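PDB 1YUZ: nigerythrin, which shows NADH peroxidase activity in vitro and carries a rubredoxin-like iron centre and a hemerythrin-like diiron centre in each subunit of a homodimer. Local coordinates for the interface of chains A and B. Numbering follows the deposited sequence. Chains: chain A/B, Nigerythrin.

Contact 1: the interface of chains A and B. Residues chain A 14-18; chain B 103, 105-106.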
loop_
_atom_site.group_PDB
_atom_site.type_symbol
_atom_site.label_atom_id
_atom_site.label_comp_id
_atom_site.label_asym_id
_atom_site.label_seq_id
_atom_site.Cartn_x
_atom_site.Cartn_y
_atom_site.Cartn_z
ATOM N N THR A 14 -14.490 -10.455 -2.629
ATOM C CA THR A 14 -15.123 -9.152 -2.756
ATOM C C THR A 14 -14.167 -7.988 -3.002
ATOM O O THR A 14 -14.521 -6.834 -2.773
ATOM C CB THR A 14 -16.011 -8.846 -1.527
ATOM O OG1 THR A 14 -15.208 -8.811 -0.344
ATOM C CG2 THR A 14 -17.092 -9.920 -1.372
ATOM N N ASN A 15 -12.954 -8.285 -3.457
ATOM C CA ASN A 15 -12.011 -7.216 -3.767
ATOM C C ASN A 15 -11.631 -7.245 -5.245
ATOM O O ASN A 15 -10.484 -6.996 -5.618
ATOM C CB ASN A 15 -10.763 -7.280 -2.864
ATOM C CG ASN A 15 -10.029 -8.610 -2.936
ATOM O OD1 ASN A 15 -10.475 -9.558 -3.578
ATOM N ND2 ASN A 15 -8.887 -8.679 -2.262
ATOM N N PHE A 16 -12.616 -7.537 -6.089
ATOM C CA PHE A 16 -12.397 -7.590 -7.527
ATOM C C PHE A 16 -13.064 -6.454 -8.291
ATOM O O PHE A 16 -13.148 -6.493 -9.516
ATOM C CB PHE A 16 -12.866 -8.933 -8.094
ATOM C CG PHE A 16 -11.873 -10.045 -7.901
ATOM C CD1 PHE A 16 -11.640 -10.577 -6.640
ATOM C CD2 PHE A 16 -11.150 -10.543 -8.979
ATOM C CE1 PHE A 16 -10.700 -11.588 -6.451
ATOM C CE2 PHE A 16 -10.206 -11.555 -8.800
ATOM C CZ PHE A 16 -9.983 -12.076 -7.533
ATOM N N ASN A 17 -13.541 -5.444 -7.571
ATOM C CA ASN A 17 -14.165 -4.306 -8.228
ATOM C C ASN A 17 -13.064 -3.471 -8.857
ATOM O O ASN A 17 -11.961 -3.376 -8.318
ATOM C CB ASN A 17 -14.945 -3.458 -7.220
ATOM C CG ASN A 17 -16.158 -4.178 -6.676
ATOM O OD1 ASN A 17 -16.988 -4.668 -7.439
ATOM N ND2 ASN A 17 -16.270 -4.242 -5.356
ATOM N N MET A 18 -13.354 -2.870 -10.002
ATOM C CA MET A 18 -12.362 -2.038 -10.663
ATOM C C MET A 18 -12.660 -0.579 -10.374
ATOM O O MET A 18 -13.814 -0.200 -10.162
ATOM C CB MET A 18 -12.377 -2.268 -12.174
ATOM C CG MET A 18 -13.598 -1.705 -12.876
ATOM S SD MET A 18 -13.517 -1.958 -14.652
ATOM C CE MET A 18 -13.995 -3.697 -14.750
ATOM N N SER B 103 -17.778 0.781 -2.941
ATOM C CA SER B 103 -17.571 -0.567 -2.432
ATOM C C SER B 103 -16.378 -0.553 -1.491
ATOM O O SER B 103 -15.405 0.173 -1.711
ATOM C CB SER B 103 -17.341 -1.549 -3.577
ATOM O OG SER B 103 -18.535 -1.705 -4.323
ATOM N N ASP B 105 -13.833 -2.538 -0.906
ATOM C CA ASP B 105 -12.503 -2.785 -1.447
ATOM C C ASP B 105 -11.943 -1.541 -2.125
ATOM O O ASP B 105 -10.785 -1.188 -1.919
ATOM C CB ASP B 105 -12.513 -4.000 -2.401
ATOM C CG ASP B 105 -13.351 -3.785 -3.653
ATOM O OD1 ASP B 105 -14.440 -3.174 -3.574
ATOM O OD2 ASP B 105 -12.922 -4.263 -4.729
ATOM N N LEU B 106 -12.770 -0.852 -2.904
ATOM C CA LEU B 106 -12.320 0.358 -3.577
ATOM C C LEU B 106 -12.045 1.475 -2.574
ATOM O O LEU B 106 -11.161 2.304 -2.792
ATOM C CB LEU B 106 -13.351 0.807 -4.613
ATOM C CG LEU B 106 -13.475 -0.131 -5.817
ATOM C CD1 LEU B 106 -14.539 0.393 -6.760
ATOM C CD2 LEU B 106 -12.139 -0.240 -6.528
HETATM O O HOH W 1 -10.582 -3.581 -5.909
HETATM O O HOH W 2 -15.973 -4.945 -1.321
#
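The N-terminal loop of chain A, residues 14-18, runs across the start of helix 104-132 of chain B and the loop residue B:Ser103 just before it. The carboxylate of B:Asp105, in the first turn of that helix, holds A:Asn17 by two atoms at once. Its OD2 accepts a hydrogen bond from the backbone N of A:Asn17 at 3.1 Å through the syn lone pair. Its OD1 takes one from the amide ND2 of the same residue at 2.8 Å, in a nearly straight bond (173° at H). The oxygen lies in the plane of the donating amide, whereas the nitrogen stands 31° out of the carboxylate plane, the two flat groups being steeply turned against each other. Asparagine suits the place because its short side chain can bring an N-H back beside its own backbone N-H; CG beside that backbone N (chi1 -68°) makes the pairing possible. B:Ser103 CB touches the amide nitrogen, 3.4 Å from A:Asn17 ND2. Two waters extend the grip: one joins B:Asp105 OD2 to A:Asn17 O, the other joins B:Asp105 N and OD1 to A:Thr14 O. Next along the helix, B:Leu106 turns its branched end to the loop. Its methyl B:Leu106 CD1 lies 3.5 Å from A:Met18 O, and its CG rests against A:Asn17 CB. The site thus lies where the N-terminal loop of one subunit crosses the beginning of a long helix in the ferritin-like domain of the other.

Contact 2: the interface of chains A and B. Residues chain A 105, 160-161, 163-164; chain B 13-15.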
loop_
_atom_site.group_PDB
_atom_site.type_symbol
_atom_site.label_atom_id
_atom_site.label_comp_id
_atom_site.label_asym_id
_atom_site.label_seq_id
_atom_site.Cartn_x
_atom_site.Cartn_y
_atom_site.Cartn_z
ATOM N N ASP A 105 13.545 3.912 -0.791
ATOM C CA ASP A 105 12.204 4.170 -0.292
ATOM C C ASP A 105 11.252 4.581 -1.414
ATOM O O ASP A 105 10.117 4.101 -1.481
ATOM C CB ASP A 105 12.238 5.223 0.831
ATOM C CG ASP A 105 12.762 6.577 0.373
ATOM O OD1 ASP A 105 13.765 6.621 -0.373
ATOM O OD2 ASP A 105 12.175 7.598 0.791
ATOM N N TYR A 160 8.800 -0.655 3.297
ATOM C CA TYR A 160 8.970 0.790 3.401
ATOM C C TYR A 160 8.890 1.214 4.870
ATOM O O TYR A 160 9.724 1.980 5.351
ATOM C CB TYR A 160 7.872 1.484 2.590
ATOM C CG TYR A 160 7.914 2.997 2.566
ATOM C CD1 TYR A 160 8.622 3.684 1.575
ATOM C CD2 TYR A 160 7.180 3.742 3.484
ATOM C CE1 TYR A 160 8.584 5.074 1.495
ATOM C CE2 TYR A 160 7.133 5.129 3.414
ATOM C CZ TYR A 160 7.834 5.791 2.416
ATOM O OH TYR A 160 7.735 7.160 2.338
ATOM N N ASN A 161 7.895 0.707 5.589
ATOM C CA ASN A 161 7.743 1.068 6.991
ATOM C C ASN A 161 8.901 0.602 7.859
ATOM O O ASN A 161 9.224 1.249 8.858
ATOM C CB ASN A 161 6.417 0.535 7.536
ATOM C CG ASN A 161 5.227 1.245 6.934
ATOM O OD1 ASN A 161 5.324 2.409 6.553
ATOM N ND2 ASN A 161 4.097 0.560 6.850
ATOM N N ILE A 163 12.059 0.110 6.611
ATOM C CA ILE A 163 13.245 0.281 5.784
ATOM C C ILE A 163 14.544 0.322 6.581
ATOM O O ILE A 163 15.587 -0.110 6.093
ATOM C CB ILE A 163 13.129 1.549 4.909
ATOM C CG1 ILE A 163 14.262 1.569 3.884
ATOM C CG2 ILE A 163 13.159 2.796 5.775
ATOM C CD1 ILE A 163 14.070 2.587 2.780
ATOM N N ASP A 164 14.480 0.823 7.810
ATOM C CA ASP A 164 15.670 0.908 8.647
ATOM C C ASP A 164 15.702 -0.168 9.722
ATOM O O ASP A 164 16.533 -0.132 10.631
ATOM C CB ASP A 164 15.758 2.298 9.271
ATOM C CG ASP A 164 15.813 3.387 8.225
ATOM O OD1 ASP A 164 16.728 3.338 7.374
ATOM O OD2 ASP A 164 14.944 4.282 8.242
ATOM N N ALA B 13 16.206 8.206 9.784
ATOM C CA ALA B 13 15.390 7.328 8.947
ATOM C C ALA B 13 15.677 7.576 7.475
ATOM O O ALA B 13 16.086 8.670 7.093
ATOM C CB ALA B 13 13.918 7.557 9.241
ATOM N N THR B 14 15.442 6.566 6.643
ATOM C CA THR B 14 15.715 6.701 5.217
ATOM C C THR B 14 14.511 6.585 4.283
ATOM O O THR B 14 14.667 6.321 3.093
ATOM C CB THR B 14 16.808 5.704 4.773
ATOM O OG1 THR B 14 16.372 4.357 5.009
ATOM C CG2 THR B 14 18.094 5.961 5.553
ATOM N N ASN B 15 13.311 6.783 4.817
ATOM C CA ASN B 15 12.116 6.739 3.981
ATOM C C ASN B 15 11.397 8.085 4.025
ATOM O O ASN B 15 10.170 8.158 4.002
ATOM C CB ASN B 15 11.177 5.594 4.404
ATOM C CG ASN B 15 10.734 5.684 5.852
ATOM O OD1 ASN B 15 11.238 6.498 6.630
ATOM N ND2 ASN B 15 9.785 4.828 6.227
HETATM O O HOH W 3 8.790 4.089 8.869
HETATM O O HOH W 4 16.076 5.023 0.958
#
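A:Asp164 meets B:Thr14 through paired hydrogen bonds. The threonine hydroxyl OG1 donates to A:Asp164 OD1 at 2.6 Å, approaching on the syn side but 24° out of the carboxylate plane, while B:Thr14 N reaches OD2 at 2.8 Å on its syn lone pair. Threonine fits because OG1, set between its backbone N and carbonyl carbon (chi1 61°), faces the same carboxylate as its N-H. The amide ND2 of B:Asn15 makes a weak, bent bond to A:Tyr160 O at 3.0 Å, near the end of helix 136-161. A further hydrogen bond pairs the phenol OH of A:Tyr160 with B:Asn15 O at 3.1 Å.

Among the apolar contacts, B:Asn15 CB sits over one face of the A:Tyr160 ring, 4.0 Å from the centroid and toward the rim, with the amide inclined 48° to the ring. The same CB packs on A:Ile163 CG2 at 3.7 Å, the two side chains antiparallel. A:Asp105 CB touches B:Asn15 CA at 3.5 Å.

Water adds further links, from B:Asn15 ND2 to A:Asn161 O and from B:Thr14 O to A:Asp105 N and OD1. Together these contacts fasten the N-terminal segment of one subunit against helices 104-133 and 136-161 of its partner and the loop after the second, helping to hold the homodimer together.

Contact 3: the interface of chains A and B. Residues chain A 4, 12-14; chain B 164-165.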
loop_
_atom_site.group_PDB
_atom_site.type_symbol
_atom_site.label_atom_id
_atom_site.label_comp_id
_atom_site.label_asym_id
_atom_site.label_seq_id
_atom_site.Cartn_x
_atom_site.Cartn_y
_atom_site.Cartn_z
ATOM N N ARG A 4 -7.725 -18.902 3.158
ATOM C CA ARG A 4 -9.154 -19.125 3.344
ATOM C C ARG A 4 -9.439 -20.613 3.167
ATOM O O ARG A 4 -8.572 -21.367 2.726
ATOM C CB ARG A 4 -9.959 -18.326 2.310
ATOM C CG ARG A 4 -9.813 -16.812 2.408
ATOM C CD ARG A 4 -10.457 -16.124 1.205
ATOM N NE ARG A 4 -11.883 -16.416 1.093
ATOM C CZ ARG A 4 -12.630 -16.122 0.034
ATOM N NH1 ARG A 4 -12.089 -15.524 -1.020
ATOM N NH2 ARG A 4 -13.921 -16.427 0.025
ATOM N N ASN A 12 -15.961 -15.874 -5.482
ATOM C CA ASN A 12 -16.126 -15.894 -4.031
ATOM C C ASN A 12 -15.426 -14.781 -3.256
ATOM O O ASN A 12 -15.465 -14.774 -2.025
ATOM C CB ASN A 12 -15.672 -17.243 -3.459
ATOM C CG ASN A 12 -14.172 -17.465 -3.588
ATOM O OD1 ASN A 12 -13.392 -16.513 -3.642
ATOM N ND2 ASN A 12 -13.760 -18.728 -3.618
ATOM N N ALA A 13 -14.790 -13.850 -3.962
ATOM C CA ALA A 13 -14.073 -12.755 -3.304
ATOM C C ALA A 13 -14.758 -11.410 -3.514
ATOM O O ALA A 13 -15.510 -11.229 -4.471
ATOM C CB ALA A 13 -12.639 -12.695 -3.816
ATOM N N THR A 14 -14.490 -10.455 -2.629
ATOM C CA THR A 14 -15.123 -9.152 -2.756
ATOM C C THR A 14 -14.167 -7.988 -3.002
ATOM O O THR A 14 -14.521 -6.834 -2.773
ATOM C CB THR A 14 -16.011 -8.846 -1.527
ATOM O OG1 THR A 14 -15.208 -8.811 -0.344
ATOM C CG2 THR A 14 -17.092 -9.920 -1.372
ATOM N N ASP B 164 -12.017 -10.815 2.761
ATOM C CA ASP B 164 -12.973 -11.886 3.017
ATOM C C ASP B 164 -12.516 -12.836 4.118
ATOM O O ASP B 164 -13.067 -13.929 4.287
ATOM C CB ASP B 164 -13.246 -12.642 1.719
ATOM C CG ASP B 164 -13.774 -11.728 0.626
ATOM O OD1 ASP B 164 -14.787 -11.040 0.877
ATOM O OD2 ASP B 164 -13.177 -11.692 -0.469
ATOM N N ALA B 165 -11.518 -12.405 4.880
ATOM C CA ALA B 165 -10.990 -13.201 5.979
ATOM C C ALA B 165 -10.746 -12.315 7.197
ATOM O O ALA B 165 -9.620 -12.201 7.684
ATOM C CB ALA B 165 -9.697 -13.885 5.558
#
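The guanidinium of A:Arg4 presents one face to B:Asp164, whose methylene CB lies over its centre, 3.9 Å from CZ; the backbone carbonyl carbon of A:Asn12 lies at its edge, in plane. The contact joins the N-terminal segment of one rubrerythrin-family subunit to the loop after helix 136-161 of the other. The carboxylate of B:Asp164 is turned 48° from the guanidinium and directs its oxygens toward the N and OG1 of A:Thr14 instead, the two-fold counterpart of the pairing of A:Asp164 with B:Thr14. Aspartate suits this place because its single methylene packs on the guanidinium face while its two oxygens answer two donors.

Groups expected to carry opposite charges nevertheless lie near each other: A:Arg4 NH1 is 4.0 Å from B:Asp164 OD2, too far for a direct bond between the charged groups but probably close enough to favour the carboxylate electrostatically. The arginine itself is held within its own chain. NH2 of A:Arg4 donates to A:Asn12 O at 3.1 Å from above the carbonyl plane, the oxygen tilted 19° from the guanidinium plane, and NH1 makes a weak bond to the side-chain OD1 of A:Asn12. The bend at chi3 (60°) turns the guanidinium toward A:Asn12. Alanine at position 13 is small enough to admit the carboxylate beside it, A:Ala13 CB lying 3.5 Å from B:Asp164 OD2.

Contact 4: the interface of chains A and B. Residues chain A 17, 19, 116, 119-120; chain B 106, 109, 113, 160.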
loop_
_atom_site.group_PDB
_atom_site.type_symbol
_atom_site.label_atom_id
_atom_site.label_comp_id
_atom_site.label_asym_id
_atom_site.label_seq_id
_atom_site.Cartn_x
_atom_site.Cartn_y
_atom_site.Cartn_z
ATOM N N ASN A 17 -13.541 -5.444 -7.571
ATOM C CA ASN A 17 -14.165 -4.306 -8.228
ATOM C C ASN A 17 -13.064 -3.471 -8.857
ATOM O O ASN A 17 -11.961 -3.376 -8.318
ATOM C CB ASN A 17 -14.945 -3.458 -7.220
ATOM C CG ASN A 17 -16.158 -4.178 -6.676
ATOM O OD1 ASN A 17 -16.988 -4.668 -7.439
ATOM N ND2 ASN A 17 -16.270 -4.242 -5.356
ATOM N N VAL A 19 -11.613 0.236 -10.360
ATOM C CA VAL A 19 -11.762 1.663 -10.107
ATOM C C VAL A 19 -12.608 2.301 -11.203
ATOM O O VAL A 19 -12.540 1.898 -12.365
ATOM C CB VAL A 19 -10.393 2.365 -10.050
ATOM C CG1 VAL A 19 -9.582 1.811 -8.890
ATOM C CG2 VAL A 19 -9.647 2.172 -11.360
ATOM N N ILE A 116 -0.770 -1.533 -6.961
ATOM C CA ILE A 116 -2.128 -1.108 -6.672
ATOM C C ILE A 116 -2.876 -0.891 -7.981
ATOM O O ILE A 116 -4.028 -1.295 -8.112
ATOM C CB ILE A 116 -2.122 0.172 -5.816
ATOM C CG1 ILE A 116 -1.643 -0.178 -4.402
ATOM C CG2 ILE A 116 -3.513 0.797 -5.779
ATOM C CD1 ILE A 116 -1.323 1.019 -3.532
ATOM N N THR A 119 -3.707 -4.399 -9.384
ATOM C CA THR A 119 -4.696 -5.158 -8.638
ATOM C C THR A 119 -6.088 -4.539 -8.592
ATOM O O THR A 119 -7.073 -5.262 -8.473
ATOM C CB THR A 119 -4.238 -5.410 -7.176
ATOM O OG1 THR A 119 -4.920 -6.560 -6.662
ATOM C CG2 THR A 119 -4.572 -4.212 -6.282
ATOM N N SER A 120 -6.174 -3.217 -8.702
ATOM C CA SER A 120 -7.465 -2.540 -8.600
ATOM C C SER A 120 -8.000 -1.919 -9.881
ATOM O O SER A 120 -9.166 -1.523 -9.941
ATOM C CB SER A 120 -7.385 -1.447 -7.529
ATOM O OG SER A 120 -6.588 -0.362 -7.974
ATOM N N LEU B 106 -12.770 -0.852 -2.904
ATOM C CA LEU B 106 -12.320 0.358 -3.577
ATOM C C LEU B 106 -12.045 1.475 -2.574
ATOM O O LEU B 106 -11.161 2.304 -2.792
ATOM C CB LEU B 106 -13.351 0.807 -4.613
ATOM C CG LEU B 106 -13.475 -0.131 -5.817
ATOM C CD1 LEU B 106 -14.539 0.393 -6.760
ATOM C CD2 LEU B 106 -12.139 -0.240 -6.528
ATOM N N ILE B 109 -8.673 0.923 -1.253
ATOM C CA ILE B 109 -7.677 1.327 -2.243
ATOM C C ILE B 109 -7.565 2.856 -2.267
ATOM O O ILE B 109 -6.464 3.402 -2.331
ATOM C CB ILE B 109 -8.042 0.796 -3.653
ATOM C CG1 ILE B 109 -7.896 -0.732 -3.687
ATOM C CG2 ILE B 109 -7.163 1.459 -4.710
ATOM C CD1 ILE B 109 -6.470 -1.238 -3.468
ATOM N N ASN B 113 -4.153 4.816 -1.432
ATOM C CA ASN B 113 -3.550 5.777 -2.346
ATOM C C ASN B 113 -3.367 7.134 -1.692
ATOM O O ASN B 113 -2.345 7.795 -1.893
ATOM C CB ASN B 113 -4.387 5.917 -3.617
ATOM C CG ASN B 113 -4.272 4.706 -4.516
ATOM O OD1 ASN B 113 -3.269 3.995 -4.482
ATOM N ND2 ASN B 113 -5.294 4.470 -5.335
ATOM N N TYR B 160 -7.370 -5.085 2.664
ATOM C CA TYR B 160 -7.836 -5.349 1.307
ATOM C C TYR B 160 -7.515 -6.795 0.929
ATOM O O TYR B 160 -8.353 -7.504 0.373
ATOM C CB TYR B 160 -7.145 -4.383 0.341
ATOM C CG TYR B 160 -7.509 -4.544 -1.120
ATOM C CD1 TYR B 160 -8.582 -3.845 -1.675
ATOM C CD2 TYR B 160 -6.737 -5.343 -1.963
ATOM C CE1 TYR B 160 -8.866 -3.930 -3.035
ATOM C CE2 TYR B 160 -7.015 -5.436 -3.322
ATOM C CZ TYR B 160 -8.076 -4.722 -3.848
ATOM O OH TYR B 160 -8.320 -4.778 -5.198
HETATM O O HOH W 5 -10.582 -3.581 -5.909
HETATM O O HOH W 6 -6.104 2.488 -7.647
#
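B:Ile109 packs against A:Ile116 and A:Ser120 where helix 104-132 of chain B meets helix 104-133 of chain A. The methyl CG2 of B:Ile109 lies 3.9 Å from CG2 of A:Ile116, the two side chains lying antiparallel, flank to flank. With CG1 of B:Ile109 beside the backbone N (chi1 -69°), CG2 is left pointing at A:Ile116. B:Ile109 also sets CG1 against the methylene CB of A:Ser120, whose short side chain lets the branched isoleucine come close to the helix of chain A. One turn on, B:Asn113 lies alongside A:Ile116 and brings its amide oxygen OD1 3.5 Å from CG2. At the other side of the patch, B:Leu106 extends CD2 to A:Val19 CG1 at 4.0 Å, bringing a loop residue into the packing. B:Tyr160 and A:Thr119 reach toward each other from their own helices, ring carbon CE2 meeting the methyl CG2 at 4.0 Å.

Behind these contacts, B:Ile109 CD1 covers one face of the B:Tyr160 ring, 3.6 Å above its plane and toward the rim, supporting the aromatic group from within its own chain. Water in the plane of that ring, at its edge, joins the phenol OH of B:Tyr160 to the backbone carbonyl of A:Asn17. A second water connects B:Asn113 ND2 with A:Ser120 OG. The serine hydroxyl is fixed in turn by its own helix: OG donates to the carbonyl O of A:Ile116 at 2.7 Å, from above the carbonyl plane.

Contacts 1 and 4 adjoin, with C-alpha centres about 6 Å apart and A:Asn17 and B:Leu106 in common. Contact 3 lies about 11 Å from contact 1, sharing A:Thr14, and about 15 Å from contact 4. Contacts 3 and 1 follow the chain A N-terminal segment over chain B, and contact 4 carries on into packing of helix 104-133 on helix 104-132. Contact 2, centred about 29 Å from contact 1, 24 Å from contact 4 and 31 Å from contact 3, uses positions 14, 105 and 164 again with the chains exchanged. This reciprocal crossing probably helps to hold the homodimer together.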